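Local coordinates for leucyl-tRNA synthetase (Giardia intestinalis, PDB 3PZ6), which probably joins leucine to tRNA(Leu) using ATP, and is represented here by its CP1 domain, the inserted module that edits mischarged tRNA, at residues Tyr195-Tyr198 with Lys199-Glu203; Val214-Leu218 with Met219-Tyr223; Asp293-Gln297 with Asn298-Ile302. The protein carries 2 engineered substitutions. All blocks are in the same frame, centred on the assembly; numbering follows the deposited sequence.

Contacts 1 and 2 are neighbours, their centres about 11 Å apart: I201 CB packs on L220 CD1 at 3.6 Å, and Y198 OH of contact 1 probably bonds the carbonyls of Y223 and L220 in contact 2. Contact 3 lies across the chain's centre, its own centre about 28 to 30 Å from theirs. All three are partly buried; contact 1 has no exposed touching residue, contacts 2 and 3 four each. Contact 1 is regular helix, paired by aromatic and aliphatic side chains. Contact 2 is a short N-capped helix running into a type I beta turn, with a buried methionine. Contact 3 is a helix end turning into a strand, closed by backbone bonds and a cysteine packed on the helix.

Contact 1: Tyr195-Tyr198 with Lys199-Glu203; sequences YACY and KDILE
Within helix 192-202, four successive i to i+4 bonds tie Y195-Y198 to K199-E203: the amides of K199, D200, I201 and L202 donate to the carbonyl oxygens of Y195, A196, C197 and Y198, as in K199 N to Y195 O at 2.8 Å and L202 N to Y198 O at 3.0 Å. E203 is where helical backbone angles stop, although its amide still donates to the carbonyl of K199.

The side chains meet at the same four-residue spacing. K199 lays CB over one face of the Y195 ring, out toward the rim, and then slants across the phenol. With CG opposite the backbone N (chi1 -169°) and the rest of the chain extended, CD arrives 4.1 Å from Y195 OH. That hydroxyl bonds to E244 of helix 238-245; K199 NZ makes a long, weak ion pair with the E244 carboxylate and a weak hydrogen bond to V248 O.

Y198 and L202 run side by side and point the same way, CD2 of the leucine sitting 4.2 Å from Y198 CE2, set obliquely to the ring. The Y198 hydroxyl reaches the carbonyls of L220 and, probably, Y223. Next round the helix, C197 SG rests 4.3 Å from I201 CG1.

The helix therefore presents different chemistry on different sides. C197 packs on W99 and L172 and I201 on L220, while the Y195 and Y198 hydroxyls extend to polar partners on helix 238-245 and on the loop after helix 216-219. Beside its hydrogen bond with Y195, the E244 carboxylate probably adds a modest electrostatic attraction to K199.

Contact 2: Val214-Leu218 with Met219-Tyr223; sequences VDVGL and MLEPY
V216 O is the most heavily used acceptor between V214-L218 and M219-Y223. It takes L220 N at 3.0 Å and E221 N at 3.2 Å from opposite faces of its carbonyl plane, the second bond being nearly straight at 170°; M219 N adds a weak third. The main bond of M219 N is to D215 O, 2.9 Å away.

D215 also works through its side chain. As N-cap of helix 216-219 it offers OD1 to L218 N at 3.2 Å, and the amide comes from above the carboxylate plane. Past the helix, Y223 N donates to L220 O and closes a type I beta turn. One water links the helix end to the turn, donating to L218 O and hydrogen-bonded to Y223 OH. The tyrosine ring turns its edge to the same carbonyl, with CE2 3.4 Å from L218 O.

The apolar part centres on the buried M219. Its CG sits beside the backbone N (chi1 -56°) and the chain beyond is extended, so it runs back along D215, with SD 4.1 Å from V214 CG1 and the methyl near D215 CB. V216 CG1 also packs on L220 CB. On the outer side the extended E221 side chain reaches back over the helix, OE1 3.5 Å from G217 CA, and the P222 ring lies against the carbonyls of G217 and L218.

M219 and Y223 both touch F168 of strand 167-171, and Y223 meets Y164 edge-to-face. V216 and E221 both touch L202 of helix 192-202. The whole is a short N-capped helix running straight into a type I beta turn, laid between that helix and the mixed sheet of the CP1 editing domain.

Contact 3: Asp293-Gln297 with Asn298-Ile302; sequences DLLVQ and NNQCI
L295 O and Q300 N form the main bond where helix 284-297 ends, 2.8 Å long and almost straight at 167°. With the weaker N299 N to V296 O bond at 3.1 Å inside it, this makes a Schellman motif. N299 is the C-prime residue, and its positive phi swings the chain back so that two of the last helical carbonyls find donors beyond the helix. One residue earlier, L294 O accepts from N298 N at 2.9 Å. The side-chain amide of N298 also brings ND2 close to that oxygen, at an angle too poor for a hydrogen bond. Instead ND2 rests on the leucine's aliphatic branch, 3.4 Å from L294 CD1, the two side chains crossing at a slant.

Beyond the reversal the contacts turn apolar. C301 points back at the helix, where SG meets V296 CG2 at 3.7 Å and L295 CB at 3.9 Å; chi1 of 87° places the sulfur between its own backbone N and carbonyl carbon. The L295 and Q300 side chains cross at about a right angle, L295 CD2 lying 4.1 Å from Q300 CB.

Strand 301-305 then runs antiparallel to strand 10-18 in the mixed sheet. Backbone bonds join Q300 with K15 and I302 with G13, while L295 and C301 reach I14 and I12. The Schellman turn thus carries the chain from a helix lying on the sheet directly into one of its strands.

Contact 1: Tyr195-Tyr198 with Lys199-Glu203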
ATOM      1  N   TYR A 195      -4.314 -11.437   4.389  1.00 20.76           N
ATOM      2  CA  TYR A 195      -4.882 -11.696   5.709  1.00 26.05           C
ATOM      3  C   TYR A 195      -3.987 -12.578   6.584  1.00 29.25           C
ATOM      4  O   TYR A 195      -3.832 -12.303   7.776  1.00 25.53           O
ATOM      5  CB  TYR A 195      -6.287 -12.296   5.630  1.00 20.97           C
ATOM      6  CG  TYR A 195      -6.874 -12.574   7.000  1.00 24.17           C
ATOM      7  CD1 TYR A 195      -7.293 -11.522   7.829  1.00 27.17           C
ATOM      8  CD2 TYR A 195      -7.010 -13.872   7.472  1.00 18.01           C
ATOM      9  CE1 TYR A 195      -7.833 -11.755   9.084  1.00 21.33           C
ATOM     10  CE2 TYR A 195      -7.551 -14.118   8.736  1.00 29.99           C
ATOM     11  CZ  TYR A 195      -7.961 -13.052   9.538  1.00 30.28           C
ATOM     12  OH  TYR A 195      -8.495 -13.290  10.791  1.00 32.64           O
ATOM     13  N   ALA A 196      -3.412 -13.627   5.992  1.00 22.86           N
ATOM     14  CA  ALA A 196      -2.554 -14.549   6.739  1.00 24.65           C
ATOM     15  C   ALA A 196      -1.375 -13.799   7.375  1.00 27.63           C
ATOM     16  O   ALA A 196      -1.140 -13.906   8.577  1.00 28.95           O
ATOM     17  CB  ALA A 196      -2.068 -15.692   5.850  1.00 21.08           C
ATOM     18  N   CYS A 197      -0.663 -13.015   6.573  1.00 25.65           N
ATOM     19  CA  CYS A 197       0.442 -12.228   7.086  1.00 25.39           C
ATOM     20  C   CYS A 197      -0.014 -11.184   8.097  1.00 30.89           C
ATOM     21  O   CYS A 197       0.617 -11.006   9.140  1.00 27.53           O
ATOM     22  CB  CYS A 197       1.206 -11.553   5.964  1.00 27.07           C
ATOM     23  SG  CYS A 197       2.701 -10.796   6.602  1.00 46.92           S
ATOM     24  N   TYR A 198      -1.120 -10.512   7.786  1.00 29.06           N
ATOM     25  CA  TYR A 198      -1.695  -9.509   8.667  1.00 23.72           C
ATOM     26  C   TYR A 198      -1.965 -10.118  10.044  1.00 25.16           C
ATOM     27  O   TYR A 198      -1.543  -9.569  11.064  1.00 26.81           O
ATOM     28  CB  TYR A 198      -2.962  -8.925   8.031  1.00 28.03           C
ATOM     29  CG  TYR A 198      -3.794  -8.046   8.942  1.00 33.70           C
ATOM     30  CD1 TYR A 198      -3.589  -6.667   8.997  1.00 33.12           C
ATOM     31  CD2 TYR A 198      -4.793  -8.594   9.740  1.00 27.78           C
ATOM     32  CE1 TYR A 198      -4.359  -5.860   9.835  1.00 30.17           C
ATOM     33  CE2 TYR A 198      -5.558  -7.799  10.577  1.00 34.34           C
ATOM     34  CZ  TYR A 198      -5.338  -6.437  10.619  1.00 36.28           C
ATOM     35  OH  TYR A 198      -6.109  -5.658  11.457  1.00 44.32           O
ATOM     36  N   LYS A 199      -2.633 -11.268  10.055  1.00 26.27           N
ATOM     37  CA  LYS A 199      -2.958 -12.000  11.286  1.00 27.29           C
ATOM     38  C   LYS A 199      -1.714 -12.536  12.011  1.00 28.01           C
ATOM     39  O   LYS A 199      -1.649 -12.516  13.235  1.00 28.46           O
ATOM     40  CB  LYS A 199      -3.934 -13.137  10.974  1.00 24.44           C
ATOM     41  CG  LYS A 199      -4.545 -13.808  12.168  1.00 31.96           C
ATOM     42  CD  LYS A 199      -5.043 -15.169  11.772  1.00 38.59           C
ATOM     43  CE  LYS A 199      -5.419 -16.002  12.979  1.00 44.57           C
ATOM     44  NZ  LYS A 199      -5.344 -17.451  12.644  1.00 49.62           N
ATOM     45  N   ASP A 200      -0.735 -13.015  11.253  1.00 27.26           N
ATOM     46  CA  ASP A 200       0.569 -13.383  11.819  1.00 29.91           C
ATOM     47  C   ASP A 200       1.228 -12.248  12.631  1.00 29.65           C
ATOM     48  O   ASP A 200       1.731 -12.486  13.734  1.00 27.86           O
ATOM     49  CB  ASP A 200       1.523 -13.859  10.719  1.00 26.59           C
ATOM     50  CG  ASP A 200       1.262 -15.295  10.292  1.00 39.86           C
ATOM     51  OD1 ASP A 200       0.459 -16.000  10.959  1.00 38.93           O
ATOM     52  OD2 ASP A 200       1.868 -15.722   9.281  1.00 39.53           O
ATOM     53  N   ILE A 201       1.218 -11.029  12.080  1.00 26.09           N
ATOM     54  CA  ILE A 201       1.776  -9.865  12.755  1.00 24.44           C
ATOM     55  C   ILE A 201       0.941  -9.553  14.001  1.00 29.24           C
ATOM     56  O   ILE A 201       1.485  -9.385  15.094  1.00 29.87           O
ATOM     57  CB  ILE A 201       1.818  -8.604  11.836  1.00 28.08           C
ATOM     58  CG1 ILE A 201       2.409  -8.907  10.444  1.00 31.04           C
ATOM     59  CG2 ILE A 201       2.511  -7.427  12.536  1.00 21.75           C
ATOM     60  CD1 ILE A 201       3.906  -8.837  10.321  1.00 31.17           C
ATOM     61  N   LEU A 202      -0.378  -9.504  13.829  1.00 26.88           N
ATOM     62  CA  LEU A 202      -1.306  -9.117  14.892  1.00 29.37           C
ATOM     63  C   LEU A 202      -1.129  -9.912  16.188  1.00 29.39           C
ATOM     64  O   LEU A 202      -1.155  -9.342  17.283  1.00 30.07           O
ATOM     65  CB  LEU A 202      -2.749  -9.228  14.392  1.00 26.16           C
ATOM     66  CG  LEU A 202      -3.905  -8.639  15.199  1.00 29.22           C
ATOM     67  CD1 LEU A 202      -3.809  -7.121  15.335  1.00 25.65           C
ATOM     68  CD2 LEU A 202      -5.232  -9.042  14.563  1.00 24.47           C
ATOM     69  N   GLU A 203      -0.933 -11.218  16.051  1.00 33.54           N
ATOM     70  CA  GLU A 203      -0.817 -12.123  17.195  1.00 33.12           C
ATOM     71  C   GLU A 203       0.631 -12.534  17.432  1.00 26.30           C
ATOM     72  O   GLU A 203       0.899 -13.527  18.097  1.00 31.97           O
ATOM     73  CB  GLU A 203      -1.691 -13.366  16.991  1.00 35.58           C
ATOM     74  CG  GLU A 203      -3.153 -13.072  16.627  1.00 37.96           C
ATOM     75  CD  GLU A 203      -3.924 -14.331  16.255  1.00 58.57           C
ATOM     76  OE1 GLU A 203      -3.308 -15.276  15.707  1.00 59.67           O
ATOM     77  OE2 GLU A 203      -5.150 -14.384  16.509  1.00 63.05           O
TER

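Contact 2: Val214-Leu218 with Met219-Tyr223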
ATOM      1  N   VAL A 214       7.462  -4.061  15.505  1.00 24.67           N
ATOM      2  CA  VAL A 214       6.111  -3.592  15.230  1.00 23.52           C
ATOM      3  C   VAL A 214       5.414  -3.279  16.531  1.00 27.41           C
ATOM      4  O   VAL A 214       5.327  -4.134  17.411  1.00 32.10           O
ATOM      5  CB  VAL A 214       5.264  -4.649  14.438  1.00 26.21           C
ATOM      6  CG1 VAL A 214       3.859  -4.133  14.163  1.00 20.68           C
ATOM      7  CG2 VAL A 214       5.935  -5.019  13.132  1.00 25.35           C
ATOM      8  N   ASP A 215       4.929  -2.048  16.653  1.00 32.39           N
ATOM      9  CA  ASP A 215       3.958  -1.707  17.685  1.00 30.37           C
ATOM     10  C   ASP A 215       2.581  -2.141  17.161  1.00 30.33           C
ATOM     11  O   ASP A 215       1.962  -1.440  16.344  1.00 27.07           O
ATOM     12  CB  ASP A 215       3.994  -0.200  17.987  1.00 29.11           C
ATOM     13  CG  ASP A 215       3.086   0.200  19.158  1.00 37.40           C
ATOM     14  OD1 ASP A 215       1.967  -0.359  19.310  1.00 39.67           O
ATOM     15  OD2 ASP A 215       3.490   1.096  19.935  1.00 40.75           O
ATOM     16  N   VAL A 216       2.109  -3.295  17.632  1.00 23.77           N
ATOM     17  CA  VAL A 216       0.879  -3.887  17.094  1.00 25.85           C
ATOM     18  C   VAL A 216      -0.356  -3.023  17.354  1.00 26.46           C
ATOM     19  O   VAL A 216      -1.141  -2.781  16.433  1.00 23.69           O
ATOM     20  CB  VAL A 216       0.685  -5.362  17.558  1.00 33.22           C
ATOM     21  CG1 VAL A 216      -0.635  -5.944  17.044  1.00 30.26           C
ATOM     22  CG2 VAL A 216       1.845  -6.222  17.068  1.00 26.48           C
ATOM     23  N   GLY A 217      -0.498  -2.529  18.586  1.00 26.50           N
ATOM     24  CA  GLY A 217      -1.645  -1.706  18.988  1.00 22.51           C
ATOM     25  C   GLY A 217      -1.805  -0.379  18.259  1.00 25.58           C
ATOM     26  O   GLY A 217      -2.898   0.177  18.202  1.00 24.49           O
ATOM     27  N   LEU A 218      -0.711   0.127  17.703  1.00 27.08           N
ATOM     28  CA  LEU A 218      -0.715   1.379  16.947  1.00 20.39           C
ATOM     29  C   LEU A 218      -0.759   1.136  15.439  1.00 23.07           C
ATOM     30  O   LEU A 218      -1.330   1.927  14.706  1.00 24.92           O
ATOM     31  CB  LEU A 218       0.528   2.206  17.299  1.00 23.12           C
ATOM     32  CG  LEU A 218       0.784   3.542  16.584  1.00 38.43           C
ATOM     33  CD1 LEU A 218      -0.158   4.640  17.085  1.00 34.04           C
ATOM     34  CD2 LEU A 218       2.255   3.985  16.711  1.00 35.35           C
ATOM     35  N   MET A 219      -0.168   0.035  14.983  1.00 23.96           N
ATOM     36  CA  MET A 219       0.053  -0.175  13.559  1.00 19.40           C
ATOM     37  C   MET A 219      -0.894  -1.165  12.867  1.00 17.78           C
ATOM     38  O   MET A 219      -0.963  -1.191  11.643  1.00 21.05           O
ATOM     39  CB  MET A 219       1.521  -0.548  13.306  1.00 24.01           C
ATOM     40  CG  MET A 219       2.523   0.474  13.833  1.00 20.93           C
ATOM     41  SD  MET A 219       4.225  -0.047  13.578  1.00 26.24           S
ATOM     42  CE  MET A 219       5.163   1.320  14.284  1.00 20.15           C
ATOM     43  N   LEU A 220      -1.636  -1.952  13.641  1.00 22.76           N
ATOM     44  CA  LEU A 220      -2.526  -2.979  13.080  1.00 22.08           C
ATOM     45  C   LEU A 220      -3.932  -3.006  13.660  1.00 22.48           C
ATOM     46  O   LEU A 220      -4.903  -3.063  12.909  1.00 27.39           O
ATOM     47  CB  LEU A 220      -1.912  -4.375  13.211  1.00 22.78           C
ATOM     48  CG  LEU A 220      -0.893  -4.801  12.168  1.00 20.95           C
ATOM     49  CD1 LEU A 220      -0.870  -6.294  12.138  1.00 28.94           C
ATOM     50  CD2 LEU A 220      -1.310  -4.287  10.808  1.00 32.17           C
ATOM     51  N   GLU A 221      -4.034  -2.984  14.986  1.00 21.63           N
ATOM     52  CA  GLU A 221      -5.324  -3.008  15.689  1.00 21.73           C
ATOM     53  C   GLU A 221      -6.346  -1.946  15.252  1.00 24.35           C
ATOM     54  O   GLU A 221      -7.534  -2.249  15.181  1.00 27.82           O
ATOM     55  CB  GLU A 221      -5.113  -2.959  17.202  1.00 25.87           C
ATOM     56  CG  GLU A 221      -4.686  -4.308  17.790  1.00 33.62           C
ATOM     57  CD  GLU A 221      -4.311  -4.246  19.268  1.00 43.67           C
ATOM     58  OE1 GLU A 221      -4.675  -3.253  19.956  1.00 44.99           O
ATOM     59  OE2 GLU A 221      -3.650  -5.206  19.738  1.00 32.85           O
ATOM     60  N   PRO A 222      -5.897  -0.704  14.956  1.00 25.61           N
ATOM     61  CA  PRO A 222      -6.880   0.261  14.450  1.00 27.22           C
ATOM     62  C   PRO A 222      -7.234   0.090  12.966  1.00 28.07           C
ATOM     63  O   PRO A 222      -8.115   0.789  12.467  1.00 35.11           O
ATOM     64  CB  PRO A 222      -6.193   1.620  14.669  1.00 27.23           C
ATOM     65  CG  PRO A 222      -4.899   1.336  15.366  1.00 24.11           C
ATOM     66  CD  PRO A 222      -4.571  -0.082  15.115  1.00 24.38           C
ATOM     67  N   TYR A 223      -6.562  -0.819  12.265  1.00 24.98           N
ATOM     68  CA  TYR A 223      -6.803  -1.009  10.832  1.00 23.13           C
ATOM     69  C   TYR A 223      -7.315  -2.412  10.543  1.00 24.59           C
ATOM     70  O   TYR A 223      -6.630  -3.239   9.939  1.00 30.44           O
ATOM     71  CB  TYR A 223      -5.539  -0.698  10.027  1.00 21.49           C
ATOM     72  CG  TYR A 223      -4.842   0.549  10.507  1.00 24.73           C
ATOM     73  CD1 TYR A 223      -5.235   1.806  10.050  1.00 24.26           C
ATOM     74  CD2 TYR A 223      -3.807   0.476  11.444  1.00 21.18           C
ATOM     75  CE1 TYR A 223      -4.610   2.953  10.507  1.00 26.58           C
ATOM     76  CE2 TYR A 223      -3.180   1.617  11.909  1.00 21.01           C
ATOM     77  CZ  TYR A 223      -3.583   2.852  11.437  1.00 26.19           C
ATOM     78  OH  TYR A 223      -2.965   3.992  11.896  1.00 30.47           O
TER
HETATM   79  O   HOH W   1      -2.096   4.304  14.317  1.00 23.82           O

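Contact 3: Asp293-Gln297 with Asn298-Ile302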
ATOM      1  N   ASP A 293     -10.268   4.535 -13.700  1.00 43.16           N
ATOM      2  CA  ASP A 293     -10.398   5.903 -14.213  1.00 43.71           C
ATOM      3  C   ASP A 293     -10.428   6.968 -13.119  1.00 44.19           C
ATOM      4  O   ASP A 293      -9.857   8.047 -13.286  1.00 46.21           O
ATOM      5  CB  ASP A 293     -11.643   6.031 -15.102  1.00 48.32           C
ATOM      6  CG  ASP A 293     -11.625   5.074 -16.298  1.00 57.30           C
ATOM      7  OD1 ASP A 293     -10.562   4.487 -16.611  1.00 54.64           O
ATOM      8  OD2 ASP A 293     -12.690   4.915 -16.933  1.00 65.72           O
ATOM      9  N   LEU A 294     -11.097   6.667 -12.007  1.00 45.42           N
ATOM     10  CA  LEU A 294     -11.164   7.591 -10.873  1.00 39.81           C
ATOM     11  C   LEU A 294      -9.772   7.810 -10.279  1.00 45.82           C
ATOM     12  O   LEU A 294      -9.406   8.938  -9.941  1.00 46.48           O
ATOM     13  CB  LEU A 294     -12.144   7.081  -9.810  1.00 34.10           C
ATOM     14  CG  LEU A 294     -12.356   7.874  -8.509  1.00 45.00           C
ATOM     15  CD1 LEU A 294     -12.891   9.288  -8.746  1.00 36.16           C
ATOM     16  CD2 LEU A 294     -13.275   7.116  -7.553  1.00 41.14           C
ATOM     17  N   LEU A 295      -8.998   6.728 -10.182  1.00 42.73           N
ATOM     18  CA  LEU A 295      -7.634   6.784  -9.661  1.00 43.60           C
ATOM     19  C   LEU A 295      -6.750   7.690 -10.514  1.00 46.69           C
ATOM     20  O   LEU A 295      -5.889   8.397  -9.987  1.00 47.74           O
ATOM     21  CB  LEU A 295      -7.024   5.375  -9.560  1.00 37.31           C
ATOM     22  CG  LEU A 295      -7.442   4.473  -8.387  1.00 38.78           C
ATOM     23  CD1 LEU A 295      -7.266   3.009  -8.741  1.00 32.68           C
ATOM     24  CD2 LEU A 295      -6.679   4.808  -7.114  1.00 33.44           C
ATOM     25  N   VAL A 296      -6.982   7.670 -11.827  1.00 44.75           N
ATOM     26  CA  VAL A 296      -6.216   8.482 -12.775  1.00 45.82           C
ATOM     27  C   VAL A 296      -6.620   9.958 -12.696  1.00 46.58           C
ATOM     28  O   VAL A 296      -5.767  10.836 -12.804  1.00 50.51           O
ATOM     29  CB  VAL A 296      -6.328   7.944 -14.239  1.00 44.54           C
ATOM     30  CG1 VAL A 296      -5.330   8.640 -15.149  1.00 40.88           C
ATOM     31  CG2 VAL A 296      -6.089   6.432 -14.290  1.00 46.67           C
ATOM     32  N   GLN A 297      -7.913  10.220 -12.496  1.00 46.57           N
ATOM     33  CA  GLN A 297      -8.436  11.583 -12.361  1.00 49.25           C
ATOM     34  C   GLN A 297      -7.976  12.225 -11.066  1.00 54.47           C
ATOM     35  O   GLN A 297      -7.729  13.433 -11.007  1.00 55.25           O
ATOM     36  CB  GLN A 297      -9.962  11.587 -12.389  1.00 58.04           C
ATOM     37  CG  GLN A 297     -10.580  11.584 -13.772  1.00 64.71           C
ATOM     38  CD  GLN A 297     -12.091  11.637 -13.712  1.00 70.02           C
ATOM     39  OE1 GLN A 297     -12.667  12.574 -13.149  1.00 68.81           O
ATOM     40  NE2 GLN A 297     -12.749  10.624 -14.281  1.00 66.52           N
ATOM     41  N   ASN A 298      -7.889  11.407 -10.022  1.00 53.38           N
ATOM     42  CA  ASN A 298      -7.368  11.839  -8.737  1.00 47.15           C
ATOM     43  C   ASN A 298      -5.856  12.002  -8.760  1.00 49.11           C
ATOM     44  O   ASN A 298      -5.282  12.594  -7.843  1.00 49.65           O
ATOM     45  CB  ASN A 298      -7.742  10.825  -7.659  1.00 50.11           C
ATOM     46  CG  ASN A 298      -9.207  10.885  -7.271  1.00 58.17           C
ATOM     47  OD1 ASN A 298      -9.760  11.960  -7.013  1.00 60.12           O
ATOM     48  ND2 ASN A 298      -9.840   9.721  -7.201  1.00 50.36           N
ATOM     49  N   ASN A 299      -5.219  11.478  -9.810  1.00 47.41           N
ATOM     50  CA  ASN A 299      -3.756  11.418  -9.912  1.00 48.54           C
ATOM     51  C   ASN A 299      -3.165  10.637  -8.724  1.00 48.71           C
ATOM     52  O   ASN A 299      -2.248  11.089  -8.029  1.00 43.58           O
ATOM     53  CB  ASN A 299      -3.155  12.829 -10.049  1.00 54.04           C
ATOM     54  CG  ASN A 299      -1.701  12.813 -10.493  1.00 57.63           C
ATOM     55  OD1 ASN A 299      -1.313  12.063 -11.396  1.00 54.17           O
ATOM     56  ND2 ASN A 299      -0.887  13.650  -9.859  1.00 56.53           N
ATOM     57  N   GLN A 300      -3.729   9.454  -8.504  1.00 43.50           N
ATOM     58  CA  GLN A 300      -3.378   8.613  -7.377  1.00 40.95           C
ATOM     59  C   GLN A 300      -2.775   7.308  -7.872  1.00 37.99           C
ATOM     60  O   GLN A 300      -2.448   6.422  -7.082  1.00 39.55           O
ATOM     61  CB  GLN A 300      -4.613   8.345  -6.510  1.00 37.94           C
ATOM     62  CG  GLN A 300      -5.029   9.512  -5.609  1.00 40.31           C
ATOM     63  CD  GLN A 300      -6.384   9.301  -4.939  1.00 37.18           C
ATOM     64  OE1 GLN A 300      -7.261   8.624  -5.476  1.00 32.32           O
ATOM     65  NE2 GLN A 300      -6.555   9.883  -3.760  1.00 32.93           N
ATOM     66  N   CYS A 301      -2.628   7.191  -9.186  1.00 33.16           N
ATOM     67  CA  CYS A 301      -1.978   6.028  -9.761  1.00 38.74           C
ATOM     68  C   CYS A 301      -1.146   6.352 -11.001  1.00 40.82           C
ATOM     69  O   CYS A 301      -1.314   7.402 -11.621  1.00 43.31           O
ATOM     70  CB  CYS A 301      -3.001   4.926 -10.061  1.00 42.83           C
ATOM     71  SG  CYS A 301      -3.799   5.036 -11.676  1.00 52.85           S
ATOM     72  N   ILE A 302      -0.238   5.437 -11.328  1.00 36.49           N
ATOM     73  CA  ILE A 302       0.540   5.470 -12.557  1.00 33.11           C
ATOM     74  C   ILE A 302       0.316   4.141 -13.272  1.00 38.89           C
ATOM     75  O   ILE A 302       0.533   3.072 -12.699  1.00 40.98           O
ATOM     76  CB  ILE A 302       2.043   5.667 -12.263  1.00 38.22           C
ATOM     77  CG1 ILE A 302       2.309   7.084 -11.742  1.00 38.49           C
ATOM     78  CG2 ILE A 302       2.889   5.382 -13.513  1.00 45.64           C
ATOM     79  CD1 ILE A 302       3.649   7.250 -11.043  1.00 35.44           C
TER